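Long-range contacts in uncharacterized protein Rv2277c (Mycobacterium tuberculosis, PDB 5VUG), which probably hydrolyses phosphoric diesters through a TIM-barrel domain of the glycerophosphodiester phosphodiesterase family, although its own substrate is not established: residues A[42-47]-A[54-59]; A[121-126]-A[150-155]; A[204-209]-A[249-254]. All coordinates share one frame; numbering follows the deposited sequence.

Interaction 1 (A[42-47]-A[54-59]); sequences MWLTVQ and PVLYRP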
loop_
_atom_site.group_PDB
_atom_site.type_symbol
_atom_site.label_atom_id
_atom_site.label_comp_id
_atom_site.label_asym_id
_atom_site.label_seq_id
_atom_site.Cartn_x
_atom_site.Cartn_y
_atom_site.Cartn_z
HETATM N N MSE A 42 8.670 -7.427 28.880
HETATM C CA MSE A 42 10.049 -7.017 28.638
HETATM C C MSE A 42 10.451 -7.438 27.222
HETATM O O MSE A 42 10.484 -8.630 26.905
HETATM C CB MSE A 42 10.968 -7.671 29.683
HETATM C CG MSE A 42 12.390 -7.128 29.741
HETATM SE SE MSE A 42 12.450 -5.298 30.449
HETATM C CE MSE A 42 11.724 -5.599 32.231
ATOM N N TRP A 43 10.748 -6.468 26.365
ATOM C CA TRP A 43 11.137 -6.729 24.981
ATOM C C TRP A 43 12.652 -6.562 24.871
ATOM O O TRP A 43 13.178 -5.481 25.145
ATOM C CB TRP A 43 10.426 -5.733 24.053
ATOM C CG TRP A 43 10.763 -5.874 22.586
ATOM C CD1 TRP A 43 11.954 -5.559 21.965
ATOM C CD2 TRP A 43 9.890 -6.346 21.554
ATOM N NE1 TRP A 43 11.865 -5.817 20.615
ATOM C CE2 TRP A 43 10.615 -6.308 20.336
ATOM C CE3 TRP A 43 8.567 -6.807 21.540
ATOM C CZ2 TRP A 43 10.060 -6.716 19.120
ATOM C CZ3 TRP A 43 8.016 -7.214 20.330
ATOM C CH2 TRP A 43 8.767 -7.171 19.134
ATOM N N LEU A 44 13.349 -7.616 24.452
ATOM C CA LEU A 44 14.806 -7.635 24.462
ATOM C C LEU A 44 15.310 -8.093 23.101
ATOM O O LEU A 44 14.716 -8.987 22.485
ATOM C CB LEU A 44 15.303 -8.611 25.537
ATOM C CG LEU A 44 14.811 -8.368 26.972
ATOM C CD1 LEU A 44 15.199 -9.518 27.884
ATOM C CD2 LEU A 44 15.332 -7.019 27.509
ATOM N N THR A 45 16.416 -7.511 22.629
ATOM C CA THR A 45 16.968 -7.876 21.326
ATOM C C THR A 45 18.143 -8.820 21.546
ATOM O O THR A 45 19.043 -8.508 22.327
ATOM C CB THR A 45 17.464 -6.653 20.546
ATOM O OG1 THR A 45 16.628 -5.522 20.807
ATOM C CG2 THR A 45 17.457 -6.971 19.060
ATOM N N VAL A 46 18.145 -9.960 20.849
ATOM C CA VAL A 46 19.068 -11.056 21.145
ATOM C C VAL A 46 19.951 -11.351 19.932
ATOM O O VAL A 46 19.458 -11.461 18.801
ATOM C CB VAL A 46 18.319 -12.321 21.602
ATOM C CG1 VAL A 46 19.306 -13.341 22.154
ATOM C CG2 VAL A 46 17.249 -11.959 22.644
ATOM N N GLN A 47 21.258 -11.457 20.174
ATOM C CA GLN A 47 22.246 -11.931 19.204
ATOM C C GLN A 47 23.101 -12.989 19.898
ATOM O O GLN A 47 22.908 -13.280 21.079
ATOM C CB GLN A 47 23.059 -10.767 18.603
ATOM C CG GLN A 47 22.179 -9.763 17.842
ATOM C CD GLN A 47 22.992 -8.748 17.057
ATOM O OE1 GLN A 47 23.813 -9.120 16.217
ATOM N NE2 GLN A 47 22.765 -7.464 17.321
ATOM N N PRO A 54 23.865 -16.620 23.773
ATOM C CA PRO A 54 22.995 -15.483 23.447
ATOM C C PRO A 54 23.264 -14.322 24.395
ATOM O O PRO A 54 23.402 -14.506 25.611
ATOM C CB PRO A 54 21.579 -16.050 23.637
ATOM C CG PRO A 54 21.755 -17.538 23.422
ATOM C CD PRO A 54 23.103 -17.852 24.037
ATOM N N VAL A 55 23.358 -13.121 23.817
ATOM C CA VAL A 55 23.557 -11.869 24.543
ATOM C C VAL A 55 22.518 -10.866 24.041
ATOM O O VAL A 55 21.875 -11.067 23.008
ATOM C CB VAL A 55 24.993 -11.301 24.378
ATOM C CG1 VAL A 55 26.041 -12.285 24.909
ATOM C CG2 VAL A 55 25.283 -10.935 22.913
ATOM N N LEU A 56 22.341 -9.778 24.787
ATOM C CA LEU A 56 21.395 -8.732 24.398
ATOM C C LEU A 56 22.147 -7.629 23.665
ATOM O O LEU A 56 23.053 -7.009 24.229
ATOM C CB LEU A 56 20.662 -8.142 25.604
ATOM C CG LEU A 56 19.870 -9.102 26.490
ATOM C CD1 LEU A 56 18.962 -8.291 27.410
ATOM C CD2 LEU A 56 19.050 -10.097 25.644
ATOM N N TYR A 57 21.772 -7.392 22.407
ATOM C CA TYR A 57 22.368 -6.329 21.605
ATOM C C TYR A 57 21.523 -6.152 20.352
ATOM O O TYR A 57 21.162 -7.138 19.703
ATOM C CB TYR A 57 23.841 -6.613 21.249
ATOM C CG TYR A 57 24.513 -5.371 20.724
ATOM C CD1 TYR A 57 24.800 -4.305 21.577
ATOM C CD2 TYR A 57 24.816 -5.233 19.376
ATOM C CE1 TYR A 57 25.394 -3.150 21.106
ATOM C CE2 TYR A 57 25.408 -4.068 18.895
ATOM C CZ TYR A 57 25.684 -3.030 19.774
ATOM O OH TYR A 57 26.245 -1.848 19.349
ATOM N N ARG A 58 21.163 -4.911 20.034
ATOM C CA ARG A 58 20.274 -4.635 18.901
ATOM C C ARG A 58 20.999 -4.267 17.599
ATOM O O ARG A 58 20.675 -4.828 16.542
ATOM C CB ARG A 58 19.210 -3.599 19.290
ATOM C CG ARG A 58 18.301 -3.130 18.169
ATOM C CD ARG A 58 18.723 -1.810 17.557
ATOM N NE ARG A 58 18.966 -0.735 18.525
ATOM C CZ ARG A 58 19.453 0.452 18.164
ATOM N NH1 ARG A 58 19.717 0.683 16.884
ATOM N NH2 ARG A 58 19.683 1.397 19.061
ATOM N N PRO A 59 21.954 -3.335 17.603
ATOM C CA PRO A 59 22.557 -2.910 16.330
ATOM C C PRO A 59 23.363 -4.018 15.662
ATOM O O PRO A 59 23.754 -5.015 16.273
ATOM C CB PRO A 59 23.464 -1.746 16.741
ATOM C CG PRO A 59 22.853 -1.222 17.996
ATOM C CD PRO A 59 22.371 -2.458 18.713
#
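The end of strand 41-48 and the short strand 54-56 form an antiparallel beta hairpin, strongly twisted, with 140° between the segment axes. Gln47 and Val55 make a hydrogen-bonded pair: Gln47 N reaches Val55 O at 2.9 Å, and Val55 N reaches Gln47 O at 2.8 Å. Val46 and Leu56 are the adjoining non-hydrogen-bonded pair. The chain then leaves the strand, yet Tyr57 N still donates to Thr45 O, at 2.9 Å and from above the carbonyl plane. Gln47 CG lies beside the backbone N (chi1 -61°), and the chain runs extended beyond it. This brings the amide to the edge of the Tyr57 ring. There NE2 donates to Pro59 O at 2.8 Å and to Tyr57 O at 2.9 Å, both acceptors close to the amide plane. On the Val46 side, Leu56 crosses Leu44 obliquely, with CD1 on Leu44 CD2 at 3.8 Å, and helix 109-114 covers this apolar patch. Thr45 lies alongside Arg58, its OG1 3.6 Å from Arg58 CB; the guanidinium leads away to a salt bridge with Glu25. One neutral amide thus grips two backbone carbonyls and ties the turn after the hairpin to the end of a barrel strand.

Interaction 2 (A[121-126]-A[150-155]); sequences TLFLDL and RSIVYS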
loop_
_atom_site.group_PDB
_atom_site.type_symbol
_atom_site.label_atom_id
_atom_site.label_comp_id
_atom_site.label_asym_id
_atom_site.label_seq_id
_atom_site.Cartn_x
_atom_site.Cartn_y
_atom_site.Cartn_z
ATOM N N THR A 121 6.380 -11.662 31.107
ATOM C CA THR A 121 6.480 -12.134 29.739
ATOM C C THR A 121 7.657 -11.445 29.068
ATOM O O THR A 121 7.822 -10.222 29.178
ATOM C CB THR A 121 5.184 -11.818 28.992
ATOM O OG1 THR A 121 4.072 -12.374 29.712
ATOM C CG2 THR A 121 5.228 -12.407 27.584
ATOM N N LEU A 122 8.482 -12.237 28.393
ATOM C CA LEU A 122 9.633 -11.745 27.644
ATOM C C LEU A 122 9.326 -11.869 26.159
ATOM O O LEU A 122 8.889 -12.928 25.695
ATOM C CB LEU A 122 10.866 -12.591 27.962
ATOM C CG LEU A 122 11.167 -12.797 29.449
ATOM C CD1 LEU A 122 12.406 -13.650 29.627
ATOM C CD2 LEU A 122 11.319 -11.444 30.148
ATOM N N PHE A 123 9.564 -10.800 25.419
ATOM C CA PHE A 123 9.493 -10.814 23.966
ATOM C C PHE A 123 10.922 -10.701 23.465
ATOM O O PHE A 123 11.606 -9.717 23.763
ATOM C CB PHE A 123 8.626 -9.659 23.462
ATOM C CG PHE A 123 7.207 -9.743 23.941
ATOM C CD1 PHE A 123 6.255 -10.465 23.219
ATOM C CD2 PHE A 123 6.838 -9.176 25.155
ATOM C CE1 PHE A 123 4.943 -10.564 23.672
ATOM C CE2 PHE A 123 5.532 -9.276 25.617
ATOM C CZ PHE A 123 4.582 -9.976 24.878
ATOM N N LEU A 124 11.389 -11.733 22.769
ATOM C CA LEU A 124 12.785 -11.840 22.368
ATOM C C LEU A 124 12.848 -11.618 20.867
ATOM O O LEU A 124 12.400 -12.469 20.090
ATOM C CB LEU A 124 13.330 -13.216 22.732
ATOM C CG LEU A 124 13.210 -13.575 24.216
ATOM C CD1 LEU A 124 13.839 -14.949 24.489
ATOM C CD2 LEU A 124 13.833 -12.497 25.092
ATOM N N ASP A 125 13.407 -10.482 20.465
ATOM C CA ASP A 125 13.495 -10.103 19.059
ATOM C C ASP A 125 14.815 -10.637 18.507
ATOM O O ASP A 125 15.895 -10.210 18.926
ATOM C CB ASP A 125 13.415 -8.584 18.915
ATOM C CG ASP A 125 13.457 -8.126 17.457
ATOM O OD1 ASP A 125 13.176 -8.943 16.548
ATOM O OD2 ASP A 125 13.783 -6.943 17.216
ATOM N N LEU A 126 14.725 -11.586 17.586
ATOM C CA LEU A 126 15.907 -12.239 17.033
ATOM C C LEU A 126 16.218 -11.733 15.628
ATOM O O LEU A 126 15.324 -11.667 14.783
ATOM C CB LEU A 126 15.700 -13.755 17.001
ATOM C CG LEU A 126 16.056 -14.600 18.232
ATOM C CD1 LEU A 126 15.372 -14.135 19.502
ATOM C CD2 LEU A 126 15.760 -16.069 17.960
ATOM N N ARG A 150 7.365 -18.468 29.361
ATOM C CA ARG A 150 7.019 -17.057 29.486
ATOM C C ARG A 150 7.708 -16.200 28.435
ATOM O O ARG A 150 7.718 -14.972 28.561
ATOM C CB ARG A 150 7.290 -16.525 30.898
ATOM C CG ARG A 150 8.760 -16.484 31.301
ATOM C CD ARG A 150 8.854 -15.969 32.738
ATOM N NE ARG A 150 10.200 -16.026 33.305
ATOM C CZ ARG A 150 10.986 -14.962 33.469
ATOM N NH1 ARG A 150 10.571 -13.758 33.091
ATOM N NH2 ARG A 150 12.190 -15.102 34.007
ATOM N N SER A 151 8.260 -16.813 27.386
ATOM C CA SER A 151 9.001 -16.086 26.362
ATOM C C SER A 151 8.343 -16.257 24.997
ATOM O O SER A 151 7.898 -17.360 24.642
ATOM C CB SER A 151 10.467 -16.560 26.305
ATOM O OG SER A 151 11.107 -16.369 27.557
ATOM N N ILE A 152 8.295 -15.162 24.233
ATOM C CA ILE A 152 7.715 -15.123 22.890
ATOM C C ILE A 152 8.820 -14.697 21.932
ATOM O O ILE A 152 9.387 -13.611 22.083
ATOM C CB ILE A 152 6.543 -14.129 22.822
ATOM C CG1 ILE A 152 5.452 -14.485 23.843
ATOM C CG2 ILE A 152 5.974 -14.037 21.392
ATOM C CD1 ILE A 152 4.775 -15.817 23.590
ATOM N N VAL A 153 9.127 -15.539 20.948
ATOM C CA VAL A 153 10.150 -15.215 19.958
ATOM C C VAL A 153 9.524 -14.398 18.837
ATOM O O VAL A 153 8.523 -14.811 18.240
ATOM C CB VAL A 153 10.810 -16.487 19.411
ATOM C CG1 VAL A 153 11.786 -16.130 18.293
ATOM C CG2 VAL A 153 11.520 -17.233 20.561
ATOM N N TYR A 154 10.140 -13.253 18.532
ATOM C CA TYR A 154 9.708 -12.357 17.471
ATOM C C TYR A 154 10.833 -12.165 16.457
ATOM O O TYR A 154 12.010 -12.191 16.811
ATOM C CB TYR A 154 9.305 -10.963 18.023
ATOM C CG TYR A 154 8.791 -10.083 16.909
ATOM C CD1 TYR A 154 7.479 -10.213 16.455
ATOM C CD2 TYR A 154 9.618 -9.162 16.274
ATOM C CE1 TYR A 154 7.008 -9.459 15.400
ATOM C CE2 TYR A 154 9.158 -8.394 15.212
ATOM C CZ TYR A 154 7.850 -8.539 14.785
ATOM O OH TYR A 154 7.396 -7.780 13.728
ATOM N N SER A 155 10.460 -11.954 15.190
ATOM C CA SER A 155 11.394 -11.465 14.179
ATOM C C SER A 155 10.620 -10.769 13.067
ATOM O O SER A 155 9.489 -11.151 12.753
ATOM C CB SER A 155 12.242 -12.600 13.580
ATOM O OG SER A 155 13.188 -12.109 12.635
#
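Leu122 CD1 lies over one face of the Arg150 guanidinium, and Leu122 CG is 3.8 Å from Arg150 NH1. Arg150 CG takes the crowded position between backbone N and carbonyl carbon (chi1 66°). From there the chain runs extended to NE, past Leu122. The same NH1 donates to Met120 O and Thr116 OG1. Tyr154 has Asp125 OD1 at its edge, near the ring plane, 3.6 Å from Tyr154 CD2. The carboxylate is turned 59° from that ring. Tyr154 OH hydrogen-bonds to Arg176 NH1. Phe123 lies alongside Ile152; Phe123 CD1 is 3.7 Å from Ile152 CB. Trp201 meets the Phe123 ring edge-to-face, and Phe249 does the same with Tyr154.

Strands 121-125 and 151-154 are parallel neighbours in the TIM barrel. Helix 134-145 lies between them in the chain, so they form a beta-alpha-beta crossover. Backbone hydrogen bonds pass to and fro along the pair, from Leu122 N to Arg150 O at 2.8 Å through to Leu126 N and Tyr154 O at 2.9 Å. The shortest joins Ile152 N to Leu122 O at 2.7 Å.

Leu122, Leu124, Ser151 and Val153 point to the helix-covered face, where Leu124 and Ser151 touch Leu142. Ser151 OG is hydrogen-bonded to Ala147 O. Phe123, Asp125, Ile152 and Tyr154 point to the other face. A bound glycerol lies about 4 Å from the Asp125 side chain, and a calcium ion about 3 Å from that of Thr121.

Interaction 3 (A[204-209]-A[249-254]); sequences FELHRD and FAVKTV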
loop_
_atom_site.group_PDB
_atom_site.type_symbol
_atom_site.label_atom_id
_atom_site.label_comp_id
_atom_site.label_asym_id
_atom_site.label_seq_id
_atom_site.Cartn_x
_atom_site.Cartn_y
_atom_site.Cartn_z
ATOM N N PHE A 204 2.554 -4.698 15.273
ATOM C CA PHE A 204 2.871 -3.790 14.178
ATOM C C PHE A 204 2.809 -2.373 14.719
ATOM O O PHE A 204 2.081 -2.109 15.676
ATOM C CB PHE A 204 1.890 -3.929 13.005
ATOM C CG PHE A 204 2.509 -3.646 11.669
ATOM C CD1 PHE A 204 3.287 -4.603 11.036
ATOM C CD2 PHE A 204 2.306 -2.430 11.038
ATOM C CE1 PHE A 204 3.859 -4.347 9.797
ATOM C CE2 PHE A 204 2.876 -2.166 9.795
ATOM C CZ PHE A 204 3.653 -3.131 9.177
ATOM N N GLU A 205 3.573 -1.477 14.086
ATOM C CA GLU A 205 3.569 -0.058 14.432
ATOM C C GLU A 205 2.177 0.549 14.290
ATOM O O GLU A 205 1.397 0.177 13.410
ATOM C CB GLU A 205 4.511 0.711 13.495
ATOM C CG GLU A 205 5.995 0.610 13.818
ATOM C CD GLU A 205 6.644 -0.708 13.421
ATOM O OE1 GLU A 205 5.987 -1.574 12.813
ATOM O OE2 GLU A 205 7.844 -0.873 13.732
ATOM N N LEU A 206 1.879 1.520 15.164
ATOM C CA LEU A 206 0.650 2.305 15.032
ATOM C C LEU A 206 0.684 3.206 13.808
ATOM O O LEU A 206 -0.374 3.515 13.239
ATOM C CB LEU A 206 0.437 3.171 16.275
ATOM C CG LEU A 206 -0.515 2.666 17.356
ATOM C CD1 LEU A 206 -0.180 1.246 17.743
ATOM C CD2 LEU A 206 -0.483 3.600 18.570
ATOM N N HIS A 207 1.874 3.663 13.411
ATOM C CA HIS A 207 2.079 4.474 12.217
ATOM C C HIS A 207 3.286 3.912 11.492
ATOM O O HIS A 207 4.342 3.727 12.103
ATOM C CB HIS A 207 2.410 5.915 12.592
ATOM C CG HIS A 207 1.510 6.487 13.630
ATOM N ND1 HIS A 207 0.353 7.166 13.317
ATOM C CD2 HIS A 207 1.594 6.485 14.980
ATOM C CE1 HIS A 207 -0.238 7.556 14.431
ATOM N NE2 HIS A 207 0.494 7.156 15.454
ATOM N N ARG A 208 3.146 3.660 10.192
ATOM C CA ARG A 208 4.215 3.017 9.438
ATOM C C ARG A 208 4.305 3.621 8.048
ATOM O O ARG A 208 3.327 3.598 7.293
ATOM C CB ARG A 208 3.978 1.506 9.343
ATOM C CG ARG A 208 5.148 0.743 8.717
ATOM C CD ARG A 208 6.352 0.703 9.653
ATOM N NE ARG A 208 7.369 -0.239 9.187
ATOM C CZ ARG A 208 8.614 0.088 8.849
ATOM N NH1 ARG A 208 9.031 1.347 8.929
ATOM N NH2 ARG A 208 9.453 -0.856 8.440
ATOM N N ASP A 209 5.486 4.131 7.697
ATOM C CA ASP A 209 5.721 4.576 6.326
ATOM C C ASP A 209 5.835 3.365 5.407
ATOM O O ASP A 209 6.618 2.445 5.667
ATOM C CB ASP A 209 7.023 5.369 6.240
ATOM C CG ASP A 209 6.923 6.728 6.876
ATOM O OD1 ASP A 209 5.808 7.287 6.934
ATOM O OD2 ASP A 209 7.973 7.240 7.310
ATOM N N PHE A 249 3.342 -1.434 18.127
ATOM C CA PHE A 249 4.743 -1.043 18.223
ATOM C C PHE A 249 4.858 0.481 18.149
ATOM O O PHE A 249 3.980 1.174 17.625
ATOM C CB PHE A 249 5.559 -1.634 17.064
ATOM C CG PHE A 249 5.623 -3.149 17.040
ATOM C CD1 PHE A 249 5.376 -3.907 18.180
ATOM C CD2 PHE A 249 5.991 -3.807 15.870
ATOM C CE1 PHE A 249 5.475 -5.301 18.145
ATOM C CE2 PHE A 249 6.078 -5.194 15.823
ATOM C CZ PHE A 249 5.826 -5.938 16.966
ATOM N N ALA A 250 5.977 0.998 18.659
ATOM C CA ALA A 250 6.314 2.422 18.543
ATOM C C ALA A 250 5.215 3.318 19.122
ATOM O O ALA A 250 4.763 4.279 18.494
ATOM C CB ALA A 250 6.664 2.799 17.100
ATOM N N VAL A 251 4.771 2.980 20.330
ATOM C CA VAL A 251 3.768 3.762 21.047
ATOM C C VAL A 251 4.530 4.807 21.856
ATOM O O VAL A 251 5.215 4.476 22.830
ATOM C CB VAL A 251 2.900 2.862 21.935
ATOM C CG1 VAL A 251 1.916 3.692 22.784
ATOM C CG2 VAL A 251 2.156 1.822 21.061
ATOM N N LYS A 252 4.444 6.065 21.427
ATOM C CA LYS A 252 5.268 7.155 21.952
ATOM C C LYS A 252 4.482 8.225 22.686
ATOM O O LYS A 252 4.916 8.679 23.747
ATOM C CB LYS A 252 6.051 7.832 20.816
ATOM C CG LYS A 252 6.862 6.879 19.951
ATOM C CD LYS A 252 7.577 7.621 18.830
ATOM C CE LYS A 252 7.715 6.733 17.610
ATOM N NZ LYS A 252 6.359 6.317 17.137
ATOM N N THR A 253 3.350 8.661 22.141
ATOM C CA THR A 253 2.617 9.798 22.679
ATOM C C THR A 253 1.414 9.315 23.473
ATOM O O THR A 253 0.954 8.181 23.321
ATOM C CB THR A 253 2.122 10.700 21.546
ATOM O OG1 THR A 253 1.140 9.994 20.774
ATOM C CG2 THR A 253 3.268 11.090 20.637
ATOM N N VAL A 254 0.893 10.206 24.320
ATOM C CA VAL A 254 -0.356 9.897 25.007
ATOM C C VAL A 254 -1.470 9.639 24.001
ATOM O O VAL A 254 -2.364 8.827 24.248
ATOM C CB VAL A 254 -0.725 10.979 26.047
ATOM C CG1 VAL A 254 -1.150 12.270 25.364
ATOM C CG2 VAL A 254 -1.824 10.473 26.960
HETATM O O HOH W 1 3.760 4.084 15.704
HETATM O O HOH W 2 5.907 5.187 14.368
#
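The Phe249 side chain lies across the backbone of Phe204 and Glu205. Its CB sits 3.6 Å from Glu205 N. CG is beside its own backbone N (chi1 -64°), which swings the ring back over Phe204, and CG meets Phe204 C. CD2 comes closest, 3.5 Å from Phe204 CA. CD1, CE1, CE2 and, at the tip, CZ all have Phe204 N nearest across the contact. That nitrogen lies over the centre of one ring face, 3.5 Å above the plane. Glu205 OE1 approaches the edge of the same ring, in its plane, 3.8 Å from Phe249 CD2. The carboxylate stands almost upright to the ring, at 86°. Bent at chi2, the Glu205 chain sets OE1 over the centre of the Phe204 ring. OE1 also makes a salt bridge with Arg176, which may favour the charged carboxylate.

Glu205 and Phe249 are a parallel bridge pair, between neighbouring strands 201-205 and 245-249 of the TIM barrel. Phe249 lies near a bound glycerol. Phe249 N donates to Phe204 O at 2.8 Å, and Leu206 N makes a longer hydrogen bond to Phe249 O, at 3.3 Å. Ala250 then takes left-handed helical backbone angles, which turns the chain away. Lys252 NZ donates to Ala250 O at 2.9 Å, and a water that accepts from His207 N donates to the same oxygen. A second water links His207 O to Lys252 NZ. Leu206 CD2 packs on Val251 CG2 at 4.0 Å.

Helix 176-189 touches Phe204 and Phe249 through Arg176, and strand 267-270 packs against Phe249 and Val251. Residues 249-254 lead from strand 245-249 into helix 254-263, whose N-cap is Thr253. Asp256 accepts a hydrogen bond from His207 NE2. Arg208 forms a salt bridge with Glu214 of the second subunit.

In the fold
The three contacts follow one another along the chain, each closing before the next opens. All belong to the curled sheet of the TIM barrel. Interactions 1 and 2 are neighbours, with centres about 10 Å apart, because strand 41-48 pairs in parallel with strand 121-125. Interaction 3 lies about 20 Å from interaction 1 and 19 Å from interaction 2, centre to centre, on the pair 201-205 and 245-249. Aromatic rings bridge that distance: Trp43 CH2 is 3.9 Å from Phe249 CZ, and Tyr154 OH is 3.6 Å from Phe249 CE2. Bound glycerol lies near Thr45, Asp125 and Phe249, consistent with a shared pocket at the C-terminal ends of the strands.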